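Side-chain contacts in Cj0977 (PDB 3BNV), which is a sigma28-regulated virulence protein of Campylobacter jejuni with a hot-dog fold, whose molecular function is not established: residues E11-S14 / A15-S19; I40-K44 / N45-S49. All coordinates share one frame; numbering follows the deposited sequence.

Interaction 1 of 2, residues E11-S14 / A15-S19; sequences EYAS and AEDIS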
ATOM      1  N   GLU A  11     -19.092   2.873  14.828  1.00 41.95           N
ATOM      2  CA  GLU A  11     -20.460   3.219  14.508  1.00 41.49           C
ATOM      3  C   GLU A  11     -20.710   2.920  13.010  1.00 40.62           C
ATOM      4  O   GLU A  11     -21.599   3.510  12.392  1.00 40.38           O
ATOM      5  CB  GLU A  11     -20.639   4.714  14.760  1.00 42.05           C
ATOM      6  CG  GLU A  11     -19.383   5.518  14.438  1.00 43.50           C
ATOM      7  CD  GLU A  11     -19.646   7.014  14.322  1.00 45.50           C
ATOM      8  OE1 GLU A  11     -20.500   7.413  13.497  1.00 45.53           O
ATOM      9  OE2 GLU A  11     -18.985   7.787  15.048  1.00 46.40           O
ATOM     10  N   TYR A  12     -19.913   2.024  12.421  1.00 39.45           N
ATOM     11  CA  TYR A  12     -20.069   1.681  11.012  1.00 38.20           C
ATOM     12  C   TYR A  12     -20.480   0.229  10.810  1.00 38.13           C
ATOM     13  O   TYR A  12     -20.887  -0.160   9.708  1.00 38.35           O
ATOM     14  CB  TYR A  12     -18.779   1.933  10.244  1.00 37.80           C
ATOM     15  CG  TYR A  12     -18.377   3.375  10.123  1.00 36.18           C
ATOM     16  CD1 TYR A  12     -18.696   4.108   8.992  1.00 34.59           C
ATOM     17  CD2 TYR A  12     -17.648   3.990  11.128  1.00 35.06           C
ATOM     18  CE1 TYR A  12     -18.307   5.413   8.870  1.00 35.68           C
ATOM     19  CE2 TYR A  12     -17.264   5.305  11.025  1.00 35.30           C
ATOM     20  CZ  TYR A  12     -17.597   6.018   9.902  1.00 36.13           C
ATOM     21  OH  TYR A  12     -17.211   7.337   9.808  1.00 36.62           O
ATOM     22  N   ALA A  13     -20.350  -0.577  11.863  1.00 37.43           N
ATOM     23  CA  ALA A  13     -20.757  -1.975  11.810  1.00 36.68           C
ATOM     24  C   ALA A  13     -20.949  -2.526  13.201  1.00 36.25           C
ATOM     25  O   ALA A  13     -20.188  -2.194  14.115  1.00 35.71           O
ATOM     26  CB  ALA A  13     -19.729  -2.803  11.076  1.00 36.61           C
ATOM     27  N   SER A  14     -21.949  -3.392  13.349  1.00 35.96           N
ATOM     28  CA  SER A  14     -22.264  -3.974  14.640  1.00 35.84           C
ATOM     29  C   SER A  14     -21.114  -4.838  15.130  1.00 35.68           C
ATOM     30  O   SER A  14     -20.295  -5.299  14.341  1.00 35.36           O
ATOM     31  CB  SER A  14     -23.566  -4.782  14.566  1.00 36.23           C
ATOM     32  OG  SER A  14     -23.440  -5.947  13.756  1.00 36.57           O
ATOM     33  N   ALA A  15     -21.041  -5.047  16.441  1.00 35.79           N
ATOM     34  CA  ALA A  15     -20.076  -6.004  16.977  1.00 36.14           C
ATOM     35  C   ALA A  15     -20.298  -7.388  16.341  1.00 36.13           C
ATOM     36  O   ALA A  15     -19.344  -8.097  16.003  1.00 35.77           O
ATOM     37  CB  ALA A  15     -20.184  -6.082  18.482  1.00 36.00           C
ATOM     38  N   GLU A  16     -21.567  -7.748  16.172  1.00 36.16           N
ATOM     39  CA  GLU A  16     -21.939  -8.992  15.508  1.00 36.57           C
ATOM     40  C   GLU A  16     -21.300  -9.094  14.114  1.00 36.94           C
ATOM     41  O   GLU A  16     -20.419  -9.932  13.882  1.00 36.85           O
ATOM     42  CB  GLU A  16     -23.466  -9.105  15.417  1.00 36.48           C
ATOM     43  CG  GLU A  16     -23.963 -10.425  14.837  1.00 36.39           C
ATOM     44  CD  GLU A  16     -25.469 -10.321  14.422  1.00 36.24           C
ATOM     45  OE1 GLU A  16     -25.981 -11.227  13.657  1.00 35.10           O
ATOM     46  OE2 GLU A  16     -26.130  -9.341  14.845  1.00 35.80           O
ATOM     47  N   ASP A  17     -21.733  -8.229  13.199  1.00 37.31           N
ATOM     48  CA  ASP A  17     -21.182  -8.212  11.847  1.00 37.61           C
ATOM     49  C   ASP A  17     -19.715  -8.538  11.894  1.00 37.41           C
ATOM     50  O   ASP A  17     -19.253  -9.369  11.124  1.00 37.60           O
ATOM     51  CB  ASP A  17     -21.315  -6.838  11.190  1.00 37.86           C
ATOM     52  CG  ASP A  17     -22.748  -6.370  11.069  1.00 39.16           C
ATOM     53  OD1 ASP A  17     -23.664  -7.198  10.837  1.00 39.27           O
ATOM     54  OD2 ASP A  17     -22.948  -5.143  11.204  1.00 41.75           O
ATOM     55  N   ILE A  18     -18.995  -7.876  12.799  1.00 37.33           N
ATOM     56  CA  ILE A  18     -17.523  -7.895  12.803  1.00 37.12           C
ATOM     57  C   ILE A  18     -16.953  -9.230  13.276  1.00 36.98           C
ATOM     58  O   ILE A  18     -16.023  -9.759  12.655  1.00 37.09           O
ATOM     59  CB  ILE A  18     -16.918  -6.688  13.601  1.00 37.24           C
ATOM     60  CG1 ILE A  18     -16.955  -5.427  12.738  1.00 36.08           C
ATOM     61  CG2 ILE A  18     -15.476  -6.956  14.011  1.00 36.86           C
ATOM     62  CD1 ILE A  18     -17.503  -4.221  13.419  1.00 35.28           C
ATOM     63  N   SER A  19     -17.513  -9.788  14.344  1.00 36.34           N
ATOM     64  CA  SER A  19     -17.100 -11.113  14.780  1.00 36.28           C
ATOM     65  C   SER A  19     -17.536 -12.196  13.779  1.00 36.23           C
ATOM     66  O   SER A  19     -16.916 -13.257  13.674  1.00 35.99           O
ATOM     67  CB  SER A  19     -17.666 -11.418  16.158  1.00 36.43           C
ATOM     68  OG  SER A  19     -17.039 -10.626  17.141  1.00 36.49           O
TER
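Ser14 and Asp17 meet where the extended backbone of residues 13-14 turns into helix 15-22, whose first turn is closed by Ile18 N donating to Ser14 O at 3.3 Å. Ser14 holds the N-cap position, and two bonds run between it and Asp17 in opposite senses. Asp17 N donates to Ser14 OG over 2.9 Å, although the place of that hydroxyl is less sure in the model. In return, Asp17 OD2 accepts from Ser14 N, also at 2.9 Å, with an angle of 146° at the hydrogen; the donor comes from above the carboxylate plane. Asp17 CG is anti to its carbonyl carbon (chi1 -60°), which swings the carboxylate back past the start of the helix to reach that N-H. The negative group beside the first turn would be expected to interact favourably with the helix dipole. On the apolar side, Ile18 reaches back with its CG1 branch, and CD1 comes within 3.5 Å of Ala13 CB, a small hydrophobic staple between the residue before the cap and the first turn. Reciprocal side-chain-to-backbone bonding of this kind, from N-cap serine to the third residue after it, defines the capping box at a helix N terminus.

Interaction 2 of 2, residues I40-K44 / N45-S49; sequences IEIDK and NYAKS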
ATOM      1  N   ILE A  40     -15.870  -5.712   7.279  1.00 32.33           N
ATOM      2  CA  ILE A  40     -17.083  -5.297   7.975  1.00 32.36           C
ATOM      3  C   ILE A  40     -18.272  -6.077   7.389  1.00 32.41           C
ATOM      4  O   ILE A  40     -19.347  -6.148   7.971  1.00 32.37           O
ATOM      5  CB  ILE A  40     -17.206  -3.752   7.735  1.00 32.29           C
ATOM      6  CG1 ILE A  40     -17.893  -3.021   8.828  1.00 32.73           C
ATOM      7  CG2 ILE A  40     -18.010  -3.409   6.515  1.00 32.56           C
ATOM      8  CD1 ILE A  40     -18.486  -1.748   8.240  1.00 32.64           C
ATOM      9  N   GLU A  41     -18.046  -6.664   6.219  1.00 32.54           N
ATOM     10  CA  GLU A  41     -19.033  -7.493   5.555  1.00 32.98           C
ATOM     11  C   GLU A  41     -18.375  -8.283   4.431  1.00 32.96           C
ATOM     12  O   GLU A  41     -17.466  -7.787   3.741  1.00 32.92           O
ATOM     13  CB  GLU A  41     -20.178  -6.646   5.019  1.00 32.91           C
ATOM     14  CG  GLU A  41     -21.071  -7.379   4.068  1.00 33.45           C
ATOM     15  CD  GLU A  41     -22.365  -6.638   3.784  1.00 35.52           C
ATOM     16  OE1 GLU A  41     -23.269  -7.288   3.198  1.00 36.66           O
ATOM     17  OE2 GLU A  41     -22.488  -5.430   4.146  1.00 35.16           O
ATOM     18  N   ILE A  42     -18.799  -9.533   4.276  1.00 32.95           N
ATOM     19  CA  ILE A  42     -18.314 -10.338   3.159  1.00 33.08           C
ATOM     20  C   ILE A  42     -19.393 -11.242   2.635  1.00 32.99           C
ATOM     21  O   ILE A  42     -20.362 -11.509   3.306  1.00 33.27           O
ATOM     22  CB  ILE A  42     -17.063 -11.178   3.463  1.00 33.17           C
ATOM     23  CG1 ILE A  42     -17.429 -12.460   4.182  1.00 33.23           C
ATOM     24  CG2 ILE A  42     -16.062 -10.404   4.278  1.00 33.52           C
ATOM     25  CD1 ILE A  42     -16.232 -13.380   4.281  1.00 34.63           C
ATOM     26  N   ASP A  43     -19.213 -11.685   1.408  1.00 33.12           N
ATOM     27  CA  ASP A  43     -20.175 -12.514   0.710  1.00 33.23           C
ATOM     28  C   ASP A  43     -19.423 -13.043  -0.503  1.00 33.06           C
ATOM     29  O   ASP A  43     -18.264 -12.665  -0.763  1.00 32.92           O
ATOM     30  CB  ASP A  43     -21.360 -11.650   0.250  1.00 33.60           C
ATOM     31  CG  ASP A  43     -22.707 -12.411   0.214  1.00 35.77           C
ATOM     32  OD1 ASP A  43     -23.749 -11.722   0.119  1.00 37.55           O
ATOM     33  OD2 ASP A  43     -22.752 -13.672   0.285  1.00 37.61           O
ATOM     34  N   LYS A  44     -20.080 -13.902  -1.264  1.00 32.94           N
ATOM     35  CA  LYS A  44     -19.506 -14.377  -2.510  1.00 33.20           C
ATOM     36  C   LYS A  44     -19.075 -13.192  -3.390  1.00 33.17           C
ATOM     37  O   LYS A  44     -19.913 -12.351  -3.755  1.00 32.93           O
ATOM     38  CB  LYS A  44     -20.544 -15.211  -3.251  1.00 32.98           C
ATOM     39  CG  LYS A  44     -20.055 -15.754  -4.559  1.00 33.79           C
ATOM     40  CD  LYS A  44     -18.909 -16.700  -4.333  1.00 35.66           C
ATOM     41  CE  LYS A  44     -18.908 -17.810  -5.369  1.00 37.52           C
ATOM     42  NZ  LYS A  44     -18.262 -17.373  -6.638  1.00 37.83           N
ATOM     43  N   ASN A  45     -17.786 -13.115  -3.725  1.00 33.05           N
ATOM     44  CA  ASN A  45     -17.317 -12.100  -4.673  1.00 33.09           C
ATOM     45  C   ASN A  45     -17.457 -10.685  -4.165  1.00 33.28           C
ATOM     46  O   ASN A  45     -17.481  -9.737  -4.954  1.00 33.51           O
ATOM     47  CB  ASN A  45     -18.048 -12.208  -6.018  1.00 32.78           C
ATOM     48  CG  ASN A  45     -17.470 -13.307  -6.915  1.00 33.33           C
ATOM     49  OD1 ASN A  45     -16.293 -13.669  -6.800  1.00 33.44           O
ATOM     50  ND2 ASN A  45     -18.296 -13.836  -7.805  1.00 32.00           N
ATOM     51  N   TYR A  46     -17.553 -10.527  -2.852  1.00 33.27           N
ATOM     52  CA  TYR A  46     -17.895  -9.232  -2.298  1.00 33.11           C
ATOM     53  C   TYR A  46     -17.306  -9.027  -0.904  1.00 32.96           C
ATOM     54  O   TYR A  46     -17.272  -9.953  -0.086  1.00 32.82           O
ATOM     55  CB  TYR A  46     -19.416  -9.068  -2.253  1.00 33.30           C
ATOM     56  CG  TYR A  46     -19.832  -7.820  -1.508  1.00 34.51           C
ATOM     57  CD1 TYR A  46     -20.176  -7.866  -0.154  1.00 34.71           C
ATOM     58  CD2 TYR A  46     -19.839  -6.592  -2.146  1.00 34.53           C
ATOM     59  CE1 TYR A  46     -20.544  -6.726   0.520  1.00 35.49           C
ATOM     60  CE2 TYR A  46     -20.187  -5.450  -1.481  1.00 35.09           C
ATOM     61  CZ  TYR A  46     -20.542  -5.510  -0.152  1.00 35.51           C
ATOM     62  OH  TYR A  46     -20.889  -4.332   0.489  1.00 35.33           O
ATOM     63  N   ALA A  47     -16.851  -7.805  -0.633  1.00 32.63           N
ATOM     64  CA  ALA A  47     -16.416  -7.440   0.714  1.00 32.51           C
ATOM     65  C   ALA A  47     -16.502  -5.936   0.966  1.00 32.58           C
ATOM     66  O   ALA A  47     -16.357  -5.121   0.050  1.00 32.63           O
ATOM     67  CB  ALA A  47     -15.013  -7.934   0.972  1.00 32.30           C
ATOM     68  N   LYS A  48     -16.739  -5.574   2.219  1.00 32.66           N
ATOM     69  CA  LYS A  48     -16.826  -4.166   2.618  1.00 33.08           C
ATOM     70  C   LYS A  48     -15.884  -3.919   3.790  1.00 32.96           C
ATOM     71  O   LYS A  48     -15.820  -4.728   4.714  1.00 33.36           O
ATOM     72  CB  LYS A  48     -18.254  -3.839   3.033  1.00 32.89           C
ATOM     73  CG  LYS A  48     -18.672  -2.395   2.803  1.00 34.06           C
ATOM     74  CD  LYS A  48     -20.106  -2.123   3.319  1.00 33.78           C
ATOM     75  CE  LYS A  48     -20.629  -0.729   2.881  1.00 35.12           C
ATOM     76  NZ  LYS A  48     -22.150  -0.626   2.771  1.00 34.43           N
ATOM     77  N   SER A  49     -15.127  -2.831   3.762  1.00 32.78           N
ATOM     78  CA  SER A  49     -14.208  -2.575   4.879  1.00 32.80           C
ATOM     79  C   SER A  49     -14.173  -1.124   5.295  1.00 32.51           C
ATOM     80  O   SER A  49     -14.707  -0.259   4.610  1.00 32.83           O
ATOM     81  CB  SER A  49     -12.801  -3.090   4.568  1.00 33.01           C
ATOM     82  OG  SER A  49     -12.091  -2.197   3.740  1.00 33.21           O
TER
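Glu41 and Lys48 pair across a beta hairpin in which strands 40-43 and 46-49 run antiparallel, joined by a type II turn from Asp43 to Tyr46. Backbone bonds supply the ladder: Lys48 N donates to Glu41 O at 2.8 Å, and Asp43 and Tyr46 bond to each other in both directions. A classic beta bulge interrupts it, with Ile40 N (2.7 Å) and, weakly, Glu41 N both donating to Lys48 O. Among polar side chains, Asp43 OD2 takes a weak bond from Lys44 N at the turn, while Asn45 OD1 accepts from Arg121. The carboxylate of Glu41 and the amine of Lys48 stay apart, OE2 to NZ being 5.0 Å. Of the apolar contacts, one lies at the bulge, where Ile40 CG2 rests against Lys48 CB at 3.5 Å. Ile42 and Ala47 share one sheet face, Ile42 CG2 being 4.3 Å from Ala47 CB, and Ala47 packs on helix 67-82. Glu41, Asp43, Tyr46 and Lys48 share the other. Tyr46 CG is anti to the backbone N (chi1 172°), and the ring leans back toward Glu41, whose carboxylate plane stands 81° from it. There Glu41 CG meets the ring edge in plane, 3.6 Å from Tyr46 CE1.

How the interactions relate
From the N terminus, the chain first makes interaction 1, which closes the first turn of helix 15-22, then completes that helix and passes through helix 33-36 before entering the hairpin of interaction 2. Each contact lies within one unbroken stretch of chain, so the two follow in series and neither nest nor cross; interaction 2 closes the turn between strands 38-43 and 46-52. Their centres lie 13 Å apart, yet they touch: Ile40 packs against Tyr12, Ala13 and Asp17, bringing the capped segment onto strand 38-43, an outermost strand of the sheet within this chain. Tyr12 reaches strand 105-112, which also bonds to strand 46-52, and Ser49 touches helix 67-82 of the hot-dog fold.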